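Local coordinates for 361aa long hypothetical D-aminopeptidase (Pyrococcus horikoshii, PDB 2DRH), which probably acts as an aminopeptidase of the S58 (DmpA-like) family, although its true substrate and physiological role remain unestablished, at residues Gly168-Gly173 / Gly183-Ala188. Sequence-based numbering, arbitrary orientation.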
ATOM      1  N   GLY A 168      13.149  -2.229 -30.592  1.00 24.83           N
ATOM      2  CA  GLY A 168      12.982  -0.955 -31.269  1.00 23.67           C
ATOM      3  C   GLY A 168      11.519  -0.640 -31.523  1.00 23.43           C
ATOM      4  O   GLY A 168      10.665  -0.936 -30.692  1.00 23.99           O
ATOM      5  N   ALA A 169      11.217  -0.055 -32.677  1.00 24.49           N
ATOM      6  CA  ALA A 169       9.837   0.306 -32.995  1.00 25.03           C
ATOM      7  C   ALA A 169       9.060  -0.874 -33.574  1.00 24.70           C
ATOM      8  O   ALA A 169       8.751  -0.913 -34.763  1.00 25.15           O
ATOM      9  CB  ALA A 169       9.820   1.486 -33.968  1.00 24.85           C
ATOM     10  N   VAL A 170       8.736  -1.832 -32.716  1.00 23.65           N
ATOM     11  CA  VAL A 170       8.009  -3.020 -33.137  1.00 23.00           C
ATOM     12  C   VAL A 170       6.998  -3.379 -32.056  1.00 23.05           C
ATOM     13  O   VAL A 170       7.150  -2.975 -30.903  1.00 23.43           O
ATOM     14  CB  VAL A 170       8.993  -4.208 -33.356  1.00 24.23           C
ATOM     15  CG1 VAL A 170       9.942  -3.894 -34.525  1.00 22.33           C
ATOM     16  CG2 VAL A 170       9.807  -4.453 -32.088  1.00 19.70           C
ATOM     17  N   GLY A 171       5.965  -4.130 -32.426  1.00 21.94           N
ATOM     18  CA  GLY A 171       4.957  -4.508 -31.451  1.00 20.34           C
ATOM     19  C   GLY A 171       4.381  -3.300 -30.727  1.00 20.38           C
ATOM     20  O   GLY A 171       4.010  -2.306 -31.356  1.00 20.97           O
ATOM     21  N   ALA A 172       4.308  -3.376 -29.401  1.00 19.03           N
ATOM     22  CA  ALA A 172       3.776  -2.271 -28.616  1.00 19.50           C
ATOM     23  C   ALA A 172       4.675  -1.036 -28.708  1.00 19.42           C
ATOM     24  O   ALA A 172       4.228   0.081 -28.467  1.00 20.44           O
ATOM     25  CB  ALA A 172       3.609  -2.697 -27.162  1.00 18.01           C
ATOM     26  N   GLY A 173       5.937  -1.232 -29.069  1.00 20.12           N
ATOM     27  CA  GLY A 173       6.845  -0.101 -29.169  1.00 21.09           C
ATOM     28  C   GLY A 173       6.736   0.687 -30.464  1.00 22.18           C
ATOM     29  O   GLY A 173       7.235   1.809 -30.564  1.00 22.43           O
ATOM     30  N   GLY A 183      11.120   5.875 -29.509  1.00 23.68           N
ATOM     31  CA  GLY A 183      11.183   4.949 -28.391  1.00 22.56           C
ATOM     32  C   GLY A 183      10.775   3.564 -28.856  1.00 22.14           C
ATOM     33  O   GLY A 183      10.777   3.294 -30.058  1.00 20.37           O
ATOM     34  N   GLY A 184      10.423   2.684 -27.920  1.00 22.71           N
ATOM     35  CA  GLY A 184      10.001   1.343 -28.296  1.00 22.39           C
ATOM     36  C   GLY A 184      10.389   0.227 -27.336  1.00 22.10           C
ATOM     37  O   GLY A 184      10.456   0.425 -26.126  1.00 21.28           O
ATOM     38  N   ILE A 185      10.643  -0.956 -27.889  1.00 22.23           N
ATOM     39  CA  ILE A 185      11.020  -2.119 -27.093  1.00 20.64           C
ATOM     40  C   ILE A 185      12.534  -2.207 -26.932  1.00 19.77           C
ATOM     41  O   ILE A 185      13.282  -2.034 -27.893  1.00 19.62           O
ATOM     42  CB  ILE A 185      10.516  -3.428 -27.752  1.00 21.58           C
ATOM     43  CG1 ILE A 185       8.986  -3.406 -27.866  1.00 22.25           C
ATOM     44  CG2 ILE A 185      10.991  -4.644 -26.953  1.00 19.20           C
ATOM     45  CD1 ILE A 185       8.250  -3.431 -26.533  1.00 21.03           C
ATOM     46  N   GLY A 186      12.973  -2.454 -25.701  1.00 18.80           N
ATOM     47  CA  GLY A 186      14.388  -2.596 -25.405  1.00 17.69           C
ATOM     48  C   GLY A 186      14.539  -3.779 -24.462  1.00 18.58           C
ATOM     49  O   GLY A 186      13.610  -4.099 -23.727  1.00 17.99           O
ATOM     50  N   SER A 187      15.686  -4.449 -24.470  1.00 18.47           N
ATOM     51  CA  SER A 187      15.857  -5.587 -23.575  1.00 19.26           C
ATOM     52  C   SER A 187      17.317  -5.856 -23.237  1.00 19.64           C
ATOM     53  O   SER A 187      18.229  -5.424 -23.943  1.00 18.50           O
ATOM     54  CB  SER A 187      15.226  -6.845 -24.185  1.00 17.50           C
ATOM     55  OG  SER A 187      14.976  -7.822 -23.178  1.00 20.44           O
ATOM     56  N   ALA A 188      17.529  -6.562 -22.135  1.00 21.19           N
ATOM     57  CA  ALA A 188      18.872  -6.893 -21.688  1.00 21.36           C
ATOM     58  C   ALA A 188      18.769  -7.858 -20.523  1.00 21.16           C
ATOM     59  O   ALA A 188      17.709  -7.991 -19.918  1.00 21.11           O
ATOM     60  CB  ALA A 188      19.621  -5.626 -21.261  1.00 20.71           C
TER
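Ile185 lays its CG1 branch over the backbone of the turn Val170-Gly173, where CG1 comes within 3.6 Å of Val170 O and 3.9 Å of Gly173 N. These two polar atoms are already engaged with each other, since Gly173 N donates to Val170 O, and the methylene therefore rests against a closed peptide hydrogen bond. With chi1 at -60°, CG1 stands anti to the carbonyl carbon and beside the backbone N, which carries CG1 to the turn. Val170 CG2 adds a looser apolar contact, 4.4 Å from Ile185 CG1; His31 of strand 28-36 touches both side chains, and Leu206 of strand 198-207 also packs on Ile185.

The main chain of Ile185 meanwhile forms a single antiparallel bridge with Gly168, a hydrogen-bonded pair. Gly168 N donates to Ile185 O over 2.7 Å, and Ile185 N returns a straighter bond (169° at the hydrogen) to Gly168 O. Gly168 O also receives a CA-H...O contact from Gly184 CA at 3.4 Å and a weak bond from Val170 N, which closes an inverse gamma turn centred on Ala169.

Glycines make the close approach possible. Gly173 CA and Gly184 CA lie 3.6 Å apart, and Gly184 CA also lies against Gly168 O, with no room for a CB at either glycine. Beyond the bridge, Gly186 and Ala188 pair with Val205 and Ala203 of strand 198-207, whereas Thr53 and Thr33 bind the backbone N atoms of Ala172 and Gly171. The buried loop is thus joined to strand 184-193 by two reciprocal peptide hydrogen bonds and by the packing of Ile185 on the turn, the mutual bonds satisfying peptide groups within the interior.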